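Local coordinates for GTN Reductase (Agrobacterium tumefaciens, PDB 5N6G), which is an FMN-dependent ene-reductase of the Old Yellow Enzyme family, which probably reduces activated carbon-carbon double bonds with electrons from NADH or NADPH, at residues 103-109 / 124-130; 233-237 / 268-272. All coordinates share one frame; numbering follows the deposited sequence. Where two conformers were deposited one is given.

Interaction 1: 103-109 / 124-130; sequences RISHTSL and AKSKTYI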
ATOM      1  N   ARG A 103      13.514  -0.963  -7.273  1.00 11.51           N
ATOM      2  CA  ARG A 103      13.953  -1.422  -8.584  1.00 12.28           C
ATOM      3  C   ARG A 103      12.837  -1.547  -9.623  1.00 12.09           C
ATOM      4  O   ARG A 103      13.147  -1.775 -10.799  1.00 13.14           O
ATOM      5  CB  ARG A 103      14.654  -2.772  -8.463  1.00 13.23           C
ATOM      6  CG  ARG A 103      13.727  -3.935  -8.128  1.00 11.97           C
ATOM      7  CD  ARG A 103      14.544  -5.213  -7.954  1.00 14.80           C
ATOM      8  NE  ARG A 103      13.683  -6.373  -7.720  1.00 13.16           N
ATOM      9  CZ  ARG A 103      14.032  -7.626  -7.987  1.00 15.35           C
ATOM     10  NH1 ARG A 103      15.229  -7.940  -8.477  1.00 16.18           N
ATOM     11  NH2 ARG A 103      13.163  -8.607  -7.758  1.00 16.67           N
ATOM     12  N   ILE A 104      11.574  -1.426  -9.225  1.00 13.19           N
ATOM     13  CA  ILE A 104      10.451  -1.649 -10.151  1.00 12.69           C
ATOM     14  C   ILE A 104      10.140  -0.303 -10.792  1.00 14.44           C
ATOM     15  O   ILE A 104       9.173   0.382 -10.452  1.00 13.81           O
ATOM     16  CB  ILE A 104       9.248  -2.257  -9.439  1.00 11.66           C
ATOM     17  CG1 ILE A 104       9.661  -3.514  -8.658  1.00 13.72           C
ATOM     18  CG2 ILE A 104       8.177  -2.585 -10.429  1.00 13.09           C
ATOM     19  CD1 ILE A 104      10.231  -4.649  -9.518  1.00 15.83           C
ATOM     20  N   SER A 105      10.980   0.088 -11.748  1.00 13.63           N
ATOM     21  CA  SER A 105      10.841   1.380 -12.406  1.00 14.10           C
ATOM     22  C   SER A 105      11.578   1.337 -13.745  1.00 14.71           C
ATOM     23  O   SER A 105      12.085   0.298 -14.173  1.00 14.52           O
ATOM     24  CB  SER A 105      11.353   2.498 -11.492  1.00 13.54           C
ATOM     25  OG  SER A 105      11.083   3.809 -11.995  1.00 16.71           O
ATOM     26  N   HIS A 106      11.604   2.484 -14.412  1.00 14.75           N
ATOM     27  CA  HIS A 106      12.208   2.630 -15.722  1.00 14.78           C
ATOM     28  C   HIS A 106      12.967   3.946 -15.739  1.00 15.38           C
ATOM     29  O   HIS A 106      12.579   4.895 -15.062  1.00 15.70           O
ATOM     30  CB  HIS A 106      11.129   2.608 -16.813  1.00 18.94           C
ATOM     31  CG  HIS A 106      11.672   2.526 -18.205  1.00 21.09           C
ATOM     32  ND1 HIS A 106      11.866   3.647 -18.986  1.00 28.33           N
ATOM     33  CD2 HIS A 106      12.028   1.465 -18.971  1.00 21.69           C
ATOM     34  CE1 HIS A 106      12.346   3.282 -20.159  1.00 23.66           C
ATOM     35  NE2 HIS A 106      12.438   1.963 -20.181  1.00 25.36           N
ATOM     36  N   THR A 107      14.073   3.975 -16.475  1.00 16.22           N
ATOM     37  CA  THR A 107      14.895   5.185 -16.529  1.00 16.32           C
ATOM     38  C   THR A 107      14.095   6.411 -16.961  1.00 18.14           C
ATOM     39  O   THR A 107      14.370   7.518 -16.486  1.00 20.85           O
ATOM     40  CB  THR A 107      16.069   4.980 -17.472  1.00 18.32           C
ATOM     41  OG1 THR A 107      15.573   4.619 -18.775  1.00 22.22           O
ATOM     42  CG2 THR A 107      17.005   3.908 -16.942  1.00 18.89           C
ATOM     43  N   SER A 108      13.102   6.242 -17.840  1.00 18.95           N
ATOM     44  CA  SER A 108      12.333   7.381 -18.343  1.00 20.09           C
ATOM     45  C   SER A 108      11.488   8.060 -17.260  1.00 20.12           C
ATOM     46  O   SER A 108      11.015   9.188 -17.471  1.00 25.06           O
ATOM     47  CB  SER A 108      11.439   6.920 -19.501  1.00 23.86           C
ATOM     48  OG  SER A 108      10.445   6.042 -19.007  1.00 24.11           O
ATOM     49  N   LEU A 109      11.261   7.396 -16.123  1.00 16.56           N
ATOM     50  CA  LEU A 109      10.511   7.951 -15.005  1.00 18.24           C
ATOM     51  C   LEU A 109      11.405   8.558 -13.931  1.00 21.88           C
ATOM     52  O   LEU A 109      10.895   9.244 -13.035  1.00 22.22           O
ATOM     53  CB  LEU A 109       9.634   6.855 -14.365  1.00 16.76           C
ATOM     54  CG  LEU A 109       8.632   6.184 -15.299  1.00 19.87           C
ATOM     55  CD1 LEU A 109       8.019   4.936 -14.631  1.00 19.46           C
ATOM     56  CD2 LEU A 109       7.549   7.165 -15.697  1.00 36.48           C
ATOM     57  N   ALA A 124      14.820  -6.698 -11.889  1.00 16.69           N
ATOM     58  CA  ALA A 124      13.586  -7.476 -11.779  1.00 16.02           C
ATOM     59  C   ALA A 124      13.099  -7.907 -13.147  1.00 16.94           C
ATOM     60  O   ALA A 124      13.161  -7.138 -14.111  1.00 17.12           O
ATOM     61  CB  ALA A 124      12.489  -6.655 -11.117  1.00 13.53           C
ATOM     62  N   LYS A 125      12.598  -9.147 -13.225  1.00 14.96           N
ATOM     63  CA  LYS A 125      11.853  -9.605 -14.390  1.00 17.41           C
ATOM     64  C   LYS A 125      10.419  -9.145 -14.177  1.00 24.56           C
ATOM     65  O   LYS A 125       9.536  -9.886 -13.745  1.00 23.06           O
ATOM     66  CB  LYS A 125      11.962 -11.109 -14.573  1.00 23.52           C
ATOM     67  CG  LYS A 125      11.363 -11.573 -15.908  1.00 30.59           C
ATOM     68  CD  LYS A 125      11.798 -12.995 -16.251  1.00 48.71           C
ATOM     69  CE  LYS A 125      10.929 -13.595 -17.349  1.00 62.28           C
ATOM     70  NZ  LYS A 125       9.904 -14.532 -16.795  1.00 80.32           N
ATOM     71  N   SER A 126      10.199  -7.861 -14.460  0.69 18.19           N
ATOM     72  CA  SER A 126       8.921  -7.204 -14.239  0.69 18.15           C
ATOM     73  C   SER A 126       8.687  -6.233 -15.388  0.69 19.90           C
ATOM     74  O   SER A 126       9.577  -5.968 -16.200  0.69 20.77           O
ATOM     75  CB  SER A 126       8.889  -6.468 -12.891  0.69 16.97           C
ATOM     76  OG  SER A 126       7.570  -6.092 -12.541  0.69 40.10           O
ATOM     77  N   LYS A 127       7.458  -5.739 -15.480  1.00 23.33           N
ATOM     78  CA  LYS A 127       7.076  -4.829 -16.541  1.00 22.19           C
ATOM     79  C   LYS A 127       6.426  -3.602 -15.940  1.00 25.97           C
ATOM     80  O   LYS A 127       5.825  -3.662 -14.871  1.00 30.76           O
ATOM     81  CB  LYS A 127       6.109  -5.488 -17.539  1.00 31.36           C
ATOM     82  CG  LYS A 127       6.792  -6.449 -18.484  1.00 36.69           C
ATOM     83  CD  LYS A 127       5.789  -7.145 -19.400  1.00 46.59           C
ATOM     84  CE  LYS A 127       6.486  -8.065 -20.394  1.00 65.62           C
ATOM     85  NZ  LYS A 127       7.431  -7.316 -21.264  1.00 67.99           N
ATOM     86  N   THR A 128       6.545  -2.487 -16.653  1.00 25.74           N
ATOM     87  CA  THR A 128       5.954  -1.257 -16.172  1.00 26.28           C
ATOM     88  C   THR A 128       5.294  -0.508 -17.319  1.00 25.23           C
ATOM     89  O   THR A 128       5.299  -0.949 -18.470  1.00 31.37           O
ATOM     90  CB  THR A 128       6.971  -0.356 -15.464  1.00 27.22           C
ATOM     91  OG1 THR A 128       6.276   0.810 -15.046  1.00 31.20           O
ATOM     92  CG2 THR A 128       8.140   0.050 -16.368  1.00 24.60           C
ATOM     93  N   TYR A 129       4.706   0.638 -16.983  0.55 38.23           N
ATOM     94  CA  TYR A 129       3.950   1.459 -17.922  0.55 37.62           C
ATOM     95  C   TYR A 129       4.658   2.803 -18.016  0.55 33.29           C
ATOM     96  O   TYR A 129       4.825   3.487 -17.003  0.55 28.84           O
ATOM     97  CB  TYR A 129       2.500   1.640 -17.459  0.55 37.57           C
ATOM     98  CG  TYR A 129       1.903   0.468 -16.678  0.55 38.99           C
ATOM     99  CD1 TYR A 129       2.274  -0.844 -16.943  0.55 58.34           C
ATOM    100  CD2 TYR A 129       0.960   0.682 -15.677  0.55 34.70           C
ATOM    101  CE1 TYR A 129       1.740  -1.900 -16.232  0.55 46.66           C
ATOM    102  CE2 TYR A 129       0.410  -0.379 -14.966  0.55 36.79           C
ATOM    103  CZ  TYR A 129       0.810  -1.666 -15.253  0.55 38.22           C
ATOM    104  OH  TYR A 129       0.280  -2.728 -14.563  0.55 56.76           O
ATOM    105  N   ILE A 130       5.084   3.169 -19.224  1.00 28.91           N
ATOM    106  CA  ILE A 130       5.893   4.366 -19.461  1.00 30.06           C
ATOM    107  C   ILE A 130       5.275   5.246 -20.542  1.00 33.26           C
ATOM    108  O   ILE A 130       4.346   4.846 -21.247  1.00 30.07           O
ATOM    109  CB  ILE A 130       7.357   4.035 -19.831  1.00 38.08           C
ATOM    110  CG1 ILE A 130       7.428   3.230 -21.130  1.00 44.73           C
ATOM    111  CG2 ILE A 130       8.021   3.282 -18.678  1.00 34.01           C
ATOM    112  CD1 ILE A 130       8.793   3.261 -21.774  1.00 58.53           C
TER
HETATM  113  O   HOH W   1      14.317  -3.770 -12.398  1.00 15.67           O
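A124 meets two side chains of 103-109. A124 CB lies over the centre of one face of the R103 guanidinium, 3.6 Å from R103 NE. The R103 chain runs extended from CG to NE, and this carries the flat group across the methyl. R103 NH1 is bonded to the carbonyl of I122. I104 CD1 presses on A124 CB at 3.4 Å, tighter than usual carbon contact. One water bridges the backbones, donating to R103 O and accepting from A124 N. No direct hydrogen bond joins the two segments. At S126 the packing is looser: S126 CB stands 4.1 Å from I104 CD1. In the conformer given, S126 OG is hydrogen-bonded to N238 OD1.

Strand 127-131 pairs with 137-141 in an antiparallel hairpin. This hairpin belongs to the long excursion after the third strand of the TIM barrel. T128 puts CG2 against H106 CB at 4.0 Å, while its OG1 is bonded to G64 O. Y129 starts away from 103-109, and its side chain touches the bound 2-phenylacrylic acid. I130 fills the far end. Its CG1 sits between backbone N and carbonyl carbon (chi1 62°). I130 CD1 rides over one face of the H106 imidazole, 4.2 Å from the centroid, in a CH-pi contact. I130 CG2 reaches H106 CB at 3.7 Å. H106 ND1 and S108 OG share a hydrogen bond of 2.8 Å, which helps fix the ring's rotation.

Interaction 2: 233-237 / 268-272; sequences PVTPA and EGATG. With FMN (flavin mononucleotide), chain B.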
ATOM      1  N   PRO A 233       3.680 -11.166   3.381  1.00 14.50           N
ATOM      2  CA  PRO A 233       4.795 -12.089   3.684  1.00 16.35           C
ATOM      3  C   PRO A 233       5.179 -13.056   2.575  1.00 17.69           C
ATOM      4  O   PRO A 233       6.355 -13.433   2.497  1.00 20.01           O
ATOM      5  CB  PRO A 233       4.277 -12.854   4.914  1.00 17.76           C
ATOM      6  CG  PRO A 233       3.323 -11.928   5.569  1.00 23.76           C
ATOM      7  CD  PRO A 233       2.694 -11.111   4.475  1.00 17.95           C
ATOM      8  N   VAL A 234       4.254 -13.512   1.732  1.00 15.13           N
ATOM      9  CA  VAL A 234       4.581 -14.583   0.799  1.00 15.44           C
ATOM     10  C   VAL A 234       4.383 -14.205  -0.652  1.00 19.93           C
ATOM     11  O   VAL A 234       4.570 -15.053  -1.524  1.00 18.64           O
ATOM     12  CB  VAL A 234       3.781 -15.868   1.106  1.00 16.21           C
ATOM     13  CG1 VAL A 234       4.064 -16.365   2.514  1.00 23.31           C
ATOM     14  CG2 VAL A 234       2.297 -15.654   0.925  1.00 17.83           C
ATOM     15  N   THR A 235       4.023 -12.984  -0.946  1.00 16.11           N
ATOM     16  CA  THR A 235       3.592 -12.696  -2.296  1.00 15.51           C
ATOM     17  C   THR A 235       4.753 -12.797  -3.285  1.00 17.27           C
ATOM     18  O   THR A 235       5.870 -12.383  -2.975  1.00 18.84           O
ATOM     19  CB  THR A 235       2.974 -11.319  -2.383  1.00 17.74           C
ATOM     20  OG1 THR A 235       2.464 -11.167  -3.711  1.00 17.00           O
ATOM     21  CG2 THR A 235       3.979 -10.242  -2.098  1.00 21.18           C
ATOM     22  N   PRO A 236       4.509 -13.316  -4.484  1.00 17.16           N
ATOM     23  CA  PRO A 236       5.550 -13.365  -5.518  1.00 20.11           C
ATOM     24  C   PRO A 236       5.594 -12.130  -6.408  1.00 18.49           C
ATOM     25  O   PRO A 236       6.300 -12.128  -7.424  1.00 19.00           O
ATOM     26  CB  PRO A 236       5.125 -14.586  -6.315  1.00 17.76           C
ATOM     27  CG  PRO A 236       3.632 -14.550  -6.280  1.00 18.58           C
ATOM     28  CD  PRO A 236       3.275 -13.988  -4.932  1.00 17.64           C
ATOM     29  N   ALA A 237       4.831 -11.114  -6.066  1.00 14.41           N
ATOM     30  CA  ALA A 237       4.761  -9.905  -6.874  1.00 16.07           C
ATOM     31  C   ALA A 237       6.149  -9.350  -7.176  1.00 17.48           C
ATOM     32  O   ALA A 237       7.017  -9.274  -6.308  1.00 15.95           O
ATOM     33  CB  ALA A 237       3.937  -8.852  -6.131  1.00 19.49           C
ATOM     34  N   GLU A 268      -2.844 -11.633   2.649  1.00 15.26           N
ATOM     35  CA  GLU A 268      -2.789 -13.048   2.966  1.00 16.74           C
ATOM     36  C   GLU A 268      -2.667 -13.836   1.667  1.00 18.96           C
ATOM     37  O   GLU A 268      -3.637 -13.965   0.913  1.00 19.03           O
ATOM     38  CB  GLU A 268      -4.030 -13.446   3.763  1.00 17.82           C
ATOM     39  CG  GLU A 268      -4.092 -12.693   5.090  1.00 21.06           C
ATOM     40  CD  GLU A 268      -5.378 -12.919   5.874  1.00 27.43           C
ATOM     41  OE1 GLU A 268      -6.470 -13.044   5.265  1.00 24.98           O
ATOM     42  OE2 GLU A 268      -5.280 -12.951   7.116  1.00 23.73           O
ATOM     43  N   GLY A 269      -1.478 -14.364   1.408  1.00 17.37           N
ATOM     44  CA  GLY A 269      -1.233 -15.123   0.201  1.00 16.26           C
ATOM     45  C   GLY A 269      -0.609 -14.312  -0.917  1.00 15.95           C
ATOM     46  O   GLY A 269      -0.033 -13.244  -0.721  1.00 16.96           O
ATOM     47  N   ALA A 270      -0.712 -14.862  -2.124  1.00 16.19           N
ATOM     48  CA  ALA A 270      -0.241 -14.139  -3.297  1.00 16.92           C
ATOM     49  C   ALA A 270      -1.200 -12.999  -3.609  1.00 17.08           C
ATOM     50  O   ALA A 270      -2.415 -13.198  -3.671  1.00 21.41           O
ATOM     51  CB  ALA A 270      -0.121 -15.092  -4.486  1.00 16.94           C
ATOM     52  N   THR A 271      -0.663 -11.791  -3.782  1.00 18.48           N
ATOM     53  CA  THR A 271      -1.523 -10.638  -4.017  1.00 17.78           C
ATOM     54  C   THR A 271      -2.361 -10.866  -5.258  1.00 20.84           C
ATOM     55  O   THR A 271      -1.822 -11.003  -6.362  1.00 19.86           O
ATOM     56  CB  THR A 271      -0.679  -9.373  -4.180  1.00 19.24           C
ATOM     57  OG1 THR A 271       0.347  -9.348  -3.179  1.00 19.92           O
ATOM     58  CG2 THR A 271      -1.579  -8.153  -4.022  1.00 16.81           C
ATOM     59  N   GLY A 272      -3.679 -10.898  -5.086  1.00 19.67           N
ATOM     60  CA  GLY A 272      -4.579 -11.157  -6.190  1.00 20.88           C
ATOM     61  C   GLY A 272      -4.637 -12.598  -6.635  1.00 24.43           C
ATOM     62  O   GLY A 272      -5.267 -12.893  -7.656  1.00 27.76           O
TER
HETATM   63  N1  FMN B 401      -1.717  -3.036  -3.675  1.00 13.95           N
HETATM   64  C2  FMN B 401      -1.024  -2.020  -3.065  1.00 14.56           C
HETATM   65  O2  FMN B 401      -0.476  -2.173  -1.950  1.00 13.88           O
HETATM   66  N3  FMN B 401      -0.952  -0.788  -3.678  1.00 13.78           N
HETATM   67  C4  FMN B 401      -1.489  -0.462  -4.909  1.00 18.21           C
HETATM   68  O4  FMN B 401      -1.407   0.685  -5.347  1.00 15.09           O
HETATM   69  C4A FMN B 401      -2.190  -1.548  -5.559  1.00 15.82           C
HETATM   70  N5  FMN B 401      -2.757  -1.313  -6.715  1.00 17.57           N
HETATM   71  C5A FMN B 401      -3.559  -2.308  -7.249  1.00 14.45           C
HETATM   72  C6  FMN B 401      -4.261  -2.034  -8.417  1.00 13.65           C
HETATM   73  C7  FMN B 401      -5.166  -2.950  -8.934  1.00 16.15           C
HETATM   74  C7M FMN B 401      -5.928  -2.594 -10.187  1.00 17.99           C
HETATM   75  C8  FMN B 401      -5.373  -4.172  -8.284  1.00 14.99           C
HETATM   76  C8M FMN B 401      -6.392  -5.159  -8.782  1.00 15.24           C
HETATM   77  C9  FMN B 401      -4.655  -4.463  -7.126  1.00 13.99           C
HETATM   78  C9A FMN B 401      -3.758  -3.533  -6.603  1.00 12.77           C
HETATM   79  N10 FMN B 401      -3.103  -3.750  -5.371  1.00 13.01           N
HETATM   80  C10 FMN B 401      -2.289  -2.790  -4.837  1.00 16.36           C
HETATM   81  C1' FMN B 401      -3.460  -4.945  -4.593  1.00 13.76           C
HETATM   82  C2' FMN B 401      -4.787  -4.746  -3.870  1.00 13.24           C
HETATM   83  O2' FMN B 401      -4.672  -3.723  -2.875  1.00 14.00           O
HETATM   84  C3' FMN B 401      -5.307  -6.022  -3.206  1.00 13.06           C
HETATM   85  O3' FMN B 401      -4.317  -6.535  -2.317  1.00 17.08           O
HETATM   86  C4' FMN B 401      -5.680  -7.121  -4.200  1.00 13.82           C
HETATM   87  O4' FMN B 401      -6.570  -6.607  -5.194  1.00 16.59           O
HETATM   88  C5' FMN B 401      -6.275  -8.337  -3.515  1.00 15.21           C
HETATM   89  O5' FMN B 401      -7.506  -7.989  -2.850  1.00 15.69           O
HETATM   90  P   FMN B 401      -8.987  -8.350  -3.410  1.00 18.04           P
HETATM   91  O1P FMN B 401      -9.046  -9.862  -3.451  1.00 19.42           O
HETATM   92  O2P FMN B 401      -9.044  -7.761  -4.809  1.00 18.55           O
HETATM   93  O3P FMN B 401      -9.916  -7.719  -2.438  1.00 17.50           O
HETATM   94  O   HOH W   2       1.569 -12.207   1.284  1.00 16.46           O
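T235 and T271 make the polar centre of this contact. T235 OG1 donates to T271 OG1 over 2.8 Å, and the two side chains meet at a slant. T235 holds its hydroxyl opposite its backbone N (chi1 -175°), which brings OG1 up to the other loop. T271 OG1 is also bonded to N181 OD1, and N181 lines the 2-phenylacrylic acid pocket. A237 N also gives T235 OG1 a weak bond of 3.3 Å, within the same loop.

The backbones come close here, with the CA atoms of T235 and A270 4.2 Å apart. Next to the threonine pair, P236 CD rests against A270 CB at 3.6 Å. Farther along, V234 CG2 touches G269 CA, also at 3.6 Å. G269 has no side chain, and the methyl lies directly on its backbone.

Both segments are loops that follow neighbouring parallel strands, 227-231 and 263-267, of the TIM barrel. They sit where such barrels carry their active site, at the C-terminal ends of the strands. T271 turns its methyl to the ribityl chain of the cofactor, with T271 CG2 3.6 Å from FMN O3'. G272 N comes within 4.0 Å of FMN C5' and bonds to N306 OD1.

Between the backbones of V234 and G269 the polar link is looser, through water rather than direct. The water accepts from V234 N and donates to G269 O at 2.8 Å. The more open side of the contact is at P236, which is partly exposed although its ring packs closely on A270, and at G272, which is exposed.

Overall arrangement
After two short strands, 8-10 and 13-15, the chain enters the barrel with 19-21, 50-57 and 94-99. Interaction 1 then closes a short loop of 14 residues, all inside the excursion between strands 94-99 and 174-178. It ties the loop leaving the third strand to the hairpin 127-131/137-141. After two more barrel strands, interaction 2 closes a second loop of 30 residues, which contains helix 245-256 and strand 263-267. It joins the loops after the fifth and sixth strands. Interactions 1 and 2 are in series and neither nest nor cross. The centres of interactions 1 and 2 lie about 20 Å apart. Both border the active-site region, one at the ligand pocket and one at the flavin pocket.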